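Local atomic coordinates of esterase (uncultured bacterium pCosCE1, PDB entry 7ATL), a protein that hydrolyses carboxylic esters and also shows promiscuous acyltransferase activity, as a family VIII carboxylesterase of the beta-lactamase fold. Residues Q17-D21 / E22-V26; G370-P373 / L374-D378. All blocks are in the same frame, centred on the assembly; numbering follows the deposited sequence.

Contact 1. Residues Q17-D21 / E22-V26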
loop_
_atom_site.group_PDB
_atom_site.type_symbol
_atom_site.label_atom_id
_atom_site.label_comp_id
_atom_site.label_asym_id
_atom_site.label_seq_id
_atom_site.Cartn_x
_atom_site.Cartn_y
_atom_site.Cartn_z
ATOM N N GLN A 17 -18.065 -2.909 -15.417
ATOM C CA GLN A 17 -18.390 -3.485 -16.750
ATOM C C GLN A 17 -17.940 -2.493 -17.832
ATOM O O GLN A 17 -17.286 -2.930 -18.795
ATOM C CB GLN A 17 -19.879 -3.840 -16.877
ATOM C CG GLN A 17 -20.190 -4.852 -17.982
ATOM C CD GLN A 17 -19.182 -5.978 -17.999
ATOM O OE1 GLN A 17 -18.997 -6.691 -17.008
ATOM N NE2 GLN A 17 -18.472 -6.104 -19.112
ATOM N N GLN A 18 -18.243 -1.209 -17.657
ATOM C CA GLN A 18 -17.831 -0.125 -18.579
ATOM C C GLN A 18 -16.304 -0.150 -18.737
ATOM O O GLN A 18 -15.823 -0.117 -19.889
ATOM C CB GLN A 18 -18.350 1.211 -18.041
ATOM C CG GLN A 18 -17.869 2.424 -18.829
ATOM C CD GLN A 18 -18.727 3.627 -18.523
ATOM O OE1 GLN A 18 -18.317 4.569 -17.841
ATOM N NE2 GLN A 18 -19.961 3.577 -18.993
ATOM N N ALA A 19 -15.573 -0.205 -17.623
ATOM C CA ALA A 19 -14.094 -0.120 -17.559
ATOM C C ALA A 19 -13.478 -1.314 -18.291
ATOM O O ALA A 19 -12.426 -1.144 -18.955
ATOM C CB ALA A 19 -13.626 -0.061 -16.121
ATOM N N ILE A 20 -14.109 -2.482 -18.197
ATOM C CA ILE A 20 -13.666 -3.680 -18.959
ATOM C C ILE A 20 -13.891 -3.466 -20.464
ATOM O O ILE A 20 -12.905 -3.558 -21.209
ATOM C CB ILE A 20 -14.361 -4.928 -18.411
ATOM C CG1 ILE A 20 -13.792 -5.256 -17.027
ATOM C CG2 ILE A 20 -14.227 -6.081 -19.397
ATOM C CD1 ILE A 20 -14.749 -5.944 -16.103
ATOM N N ASP A 21 -15.120 -3.156 -20.886
ATOM C CA ASP A 21 -15.503 -2.968 -22.315
ATOM C C ASP A 21 -14.664 -1.842 -22.924
ATOM O O ASP A 21 -14.436 -1.869 -24.145
ATOM C CB ASP A 21 -16.986 -2.609 -22.495
ATOM C CG ASP A 21 -17.962 -3.543 -21.799
ATOM O OD1 ASP A 21 -17.556 -4.707 -21.475
ATOM O OD2 ASP A 21 -19.113 -3.095 -21.561
ATOM N N GLU A 22 -14.259 -0.856 -22.126
ATOM C CA GLU A 22 -13.405 0.249 -22.635
ATOM C C GLU A 22 -11.929 -0.207 -22.689
ATOM O O GLU A 22 -11.100 0.602 -23.153
ATOM C CB GLU A 22 -13.630 1.509 -21.789
ATOM C CG GLU A 22 -15.007 2.129 -21.983
ATOM C CD GLU A 22 -15.228 3.483 -21.327
ATOM O OE1 GLU A 22 -14.231 4.120 -20.902
ATOM O OE2 GLU A 22 -16.402 3.900 -21.229
ATOM N N GLY A 23 -11.615 -1.445 -22.253
ATOM C CA GLY A 23 -10.244 -1.987 -22.086
ATOM C C GLY A 23 -9.366 -1.118 -21.178
ATOM O O GLY A 23 -8.154 -0.975 -21.467
ATOM N N ARG A 24 -9.951 -0.524 -20.130
ATOM C CA ARG A 24 -9.236 0.305 -19.121
ATOM C C ARG A 24 -8.780 -0.628 -17.992
ATOM O O ARG A 24 -7.687 -0.429 -17.469
ATOM C CB ARG A 24 -10.140 1.431 -18.604
ATOM C CG ARG A 24 -10.055 2.741 -19.377
ATOM C CD ARG A 24 -11.322 3.574 -19.188
ATOM N NE ARG A 24 -11.629 3.829 -17.783
ATOM C CZ ARG A 24 -12.792 3.619 -17.157
ATOM N NH1 ARG A 24 -13.865 3.163 -17.785
ATOM N NH2 ARG A 24 -12.884 3.902 -15.869
ATOM N N ILE A 25 -9.600 -1.625 -17.675
ATOM C CA ILE A 25 -9.384 -2.660 -16.625
ATOM C C ILE A 25 -9.564 -4.028 -17.285
ATOM O O ILE A 25 -10.471 -4.175 -18.124
ATOM C CB ILE A 25 -10.384 -2.450 -15.466
ATOM C CG1 ILE A 25 -10.180 -1.086 -14.812
ATOM C CG2 ILE A 25 -10.321 -3.569 -14.434
ATOM C CD1 ILE A 25 -8.771 -0.870 -14.273
ATOM N N VAL A 26 -8.739 -4.988 -16.903
ATOM C CA VAL A 26 -8.785 -6.384 -17.405
ATOM C C VAL A 26 -9.682 -7.202 -16.473
ATOM O O VAL A 26 -10.549 -7.979 -16.986
ATOM C CB VAL A 26 -7.354 -6.936 -17.498
ATOM C CG1 VAL A 26 -7.325 -8.434 -17.788
ATOM C CG2 VAL A 26 -6.559 -6.146 -18.530
#
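Ala19 and Arg24 meet where helix 3-21 runs out, and backbone bonds dominate their contact. The carbonyl of Ala19 is gripped twice: Arg24 N reaches Ala19 O at 2.8 Å with a C=O...N angle of 172°, whereas the donor Ile25 N stands well above the carbonyl plane, 3.1 Å from Ala19 O. Before them, Glu22 N donates to Gln18 O at 2.8 Å, and Gly23 N to Ile20 O at 2.7 Å. Gly23 takes up positive phi, a conformation most easily adopted by glycine. A further link is a nearly straight CA-H...O contact, with Ile20 CA 3.3 Å from Ile25 O.

Polar side chains line one side of this turn. Gln18 and Glu22 run alongside each other in the same direction, their amide and carboxylate planes only 13° apart, and Glu22 OE2 comes within 3.2 Å of Gln18 CG. The Arg24 chain bends at its third torsion (chi3 55°), which brings one guanidinium face over Ala19 CB while Gln18 CG sits at its edge. Arg24 NH1 also forms a salt bridge with Glu22 OE1 at 3.3 Å, approaching from above the carboxylate plane; Arg24 NE has a second acidic partner in Glu366.

Apolar contact is small: Ala19 CB touches Ile25 CG1 at 3.8 Å, and both side chains also rest on Tyr372 of helix 372-381. Positive phi at Gly23, with Arg24 N to Ala19 O (six-to-one) and Gly23 N to Ile20 O (five-to-two), defines a Schellman motif. It ends the N-terminal helix and turns the chain toward strand 27-34 of the antiparallel sheet.

Contact 2. Residues G370-P373 / L374-D378; sequences GRYP and LQIRD
This is a local contact within the first turns of helix 372-381, the last helix of the chain, where residues 370-373 meet 374-378 mainly at a spacing of four. The backbone supplies the first evidence. Gln375 N bonds to Arg371 O at 3.0 Å, Ile376 N to Tyr372 O at 3.0 Å, and Arg377 N to Pro373 O at 3.0 Å. Leu374 N adds a weak bond to Arg371 O. Having no N-H, Pro373 fits the first turn, where a backbone N-H would have no preceding carbonyl of the helix to bond to.

Among side chains, Tyr372 and Ile376 make the main apolar pair. Tyr372 has CG anti to its own N (chi1 -175°), and the ring swings beneath Ile376, whose CG1 lies 3.9 Å from the centroid and 12° off the normal, a CH-pi contact over the face. Ile376 CD1 continues along the ring toward its phenol end, 3.9 Å from Tyr372 CZ. The hydroxyl is held beyond this pair by hydrogen bonds with Ser28 and Ser16.

On a neighbouring side of the helix, the guanidinium of Arg371 and the amide of Gln375 are turned 74° against each other. Gln375 NE2 stands over one guanidinium face, displaced from its centre and 3.5 Å from Arg371 CZ; both groups are donors here, so this is packing. Further on, Arg377 NE forms a salt bridge with Asp378 OD1, and Leu374 CD2 covers a guanidinium face of Arg377.

Together these features are those of an amphipathic helix start: Tyr372 and Ile376 face helix 3-21, as in the pairing of terminal helices in the beta-lactamase fold.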
loop_
_atom_site.group_PDB
_atom_site.type_symbol
_atom_site.label_atom_id
_atom_site.label_comp_id
_atom_site.label_asym_id
_atom_site.label_seq_id
_atom_site.Cartn_x
_atom_site.Cartn_y
_atom_site.Cartn_z
ATOM N N GLY A 370 -5.973 5.936 -12.333
ATOM C CA GLY A 370 -6.889 6.192 -13.459
ATOM C C GLY A 370 -8.231 6.728 -12.992
ATOM O O GLY A 370 -8.339 7.146 -11.830
ATOM N N ARG A 371 -9.236 6.679 -13.865
ATOM C CA ARG A 371 -10.629 7.084 -13.536
ATOM C C ARG A 371 -11.294 6.011 -12.650
ATOM O O ARG A 371 -12.149 6.380 -11.820
ATOM C CB ARG A 371 -11.375 7.411 -14.838
ATOM C CG ARG A 371 -10.992 8.771 -15.417
ATOM C CD ARG A 371 -11.229 8.926 -16.913
ATOM N NE ARG A 371 -12.651 8.933 -17.271
ATOM C CZ ARG A 371 -13.307 7.986 -17.959
ATOM N NH1 ARG A 371 -14.599 8.139 -18.197
ATOM N NH2 ARG A 371 -12.695 6.901 -18.412
ATOM N N TYR A 372 -10.881 4.743 -12.759
ATOM C CA TYR A 372 -11.595 3.584 -12.163
ATOM C C TYR A 372 -11.779 3.753 -10.665
ATOM O O TYR A 372 -12.897 3.620 -10.187
ATOM C CB TYR A 372 -10.875 2.265 -12.427
ATOM C CG TYR A 372 -11.626 1.048 -11.953
ATOM C CD1 TYR A 372 -12.832 0.676 -12.525
ATOM C CD2 TYR A 372 -11.125 0.244 -10.948
ATOM C CE1 TYR A 372 -13.509 -0.467 -12.124
ATOM C CE2 TYR A 372 -11.781 -0.908 -10.545
ATOM C CZ TYR A 372 -12.972 -1.269 -11.138
ATOM O OH TYR A 372 -13.615 -2.394 -10.728
ATOM N N PRO A 373 -10.710 3.973 -9.862
ATOM C CA PRO A 373 -10.868 4.082 -8.411
ATOM C C PRO A 373 -11.852 5.193 -8.016
ATOM O O PRO A 373 -12.587 4.983 -7.068
ATOM C CB PRO A 373 -9.453 4.379 -7.883
ATOM C CG PRO A 373 -8.656 4.812 -9.095
ATOM C CD PRO A 373 -9.304 4.114 -10.268
ATOM N N LEU A 374 -11.867 6.308 -8.769
ATOM C CA LEU A 374 -12.720 7.494 -8.479
ATOM C C LEU A 374 -14.185 7.210 -8.827
ATOM O O LEU A 374 -15.078 7.640 -8.048
ATOM C CB LEU A 374 -12.204 8.704 -9.259
ATOM C CG LEU A 374 -10.791 9.181 -8.905
ATOM C CD1 LEU A 374 -10.569 10.620 -9.379
ATOM C CD2 LEU A 374 -10.525 9.041 -7.405
ATOM N N GLN A 375 -14.431 6.535 -9.948
ATOM C CA GLN A 375 -15.801 6.217 -10.406
ATOM C C GLN A 375 -16.383 5.167 -9.471
ATOM O O GLN A 375 -17.602 5.205 -9.244
ATOM C CB GLN A 375 -15.826 5.669 -11.826
ATOM C CG GLN A 375 -15.475 6.691 -12.890
ATOM C CD GLN A 375 -15.037 5.956 -14.130
ATOM O OE1 GLN A 375 -14.581 4.808 -14.079
ATOM N NE2 GLN A 375 -15.166 6.616 -15.263
ATOM N N ILE A 376 -15.553 4.251 -8.966
ATOM C CA ILE A 376 -15.999 3.300 -7.912
ATOM C C ILE A 376 -16.392 4.123 -6.679
ATOM O O ILE A 376 -17.519 3.933 -6.172
ATOM C CB ILE A 376 -14.927 2.252 -7.586
ATOM C CG1 ILE A 376 -14.692 1.314 -8.776
ATOM C CG2 ILE A 376 -15.316 1.492 -6.319
ATOM C CD1 ILE A 376 -15.785 0.274 -8.971
ATOM N N ARG A 377 -15.500 5.020 -6.254
ATOM C CA ARG A 377 -15.693 5.902 -5.082
ATOM C C ARG A 377 -17.075 6.550 -5.221
ATOM O O ARG A 377 -17.926 6.378 -4.318
ATOM C CB ARG A 377 -14.560 6.931 -5.010
ATOM C CG ARG A 377 -14.781 8.011 -3.959
ATOM C CD ARG A 377 -13.987 9.282 -4.193
ATOM N NE ARG A 377 -14.368 9.977 -5.408
ATOM C CZ ARG A 377 -13.820 11.109 -5.847
ATOM N NH1 ARG A 377 -12.851 11.706 -5.170
ATOM N NH2 ARG A 377 -14.256 11.638 -6.976
ATOM N N ASP A 378 -17.291 7.225 -6.344
ATOM C CA ASP A 378 -18.570 7.892 -6.703
ATOM C C ASP A 378 -19.749 6.892 -6.648
ATOM O O ASP A 378 -20.798 7.236 -6.060
ATOM C CB ASP A 378 -18.397 8.603 -8.045
ATOM C CG ASP A 378 -17.527 9.838 -7.931
ATOM O OD1 ASP A 378 -16.927 10.036 -6.845
ATOM O OD2 ASP A 378 -17.482 10.601 -8.900
#

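From the N terminus, helix 3-21 ends in contact 1, whose turn sends the chain into strand 27-34. Contact 2 opens much later, after strand 355-361 and the short helix 366-369, so the two follow in series and neither nest nor cross. Each closes only a local turn, yet their centres lie 12 Å apart and they touch directly. Ala19 CB packs 3.8 Å from Tyr372 CD1, while Arg24 NH2 makes a weak hydrogen bond to Gln375 OE1. Arg24 and Arg371 come close as like charges, with Glu366 beside Arg24 as a salt-bridge partner. The end of the N-terminal helix is thereby joined to the start of the C-terminal one.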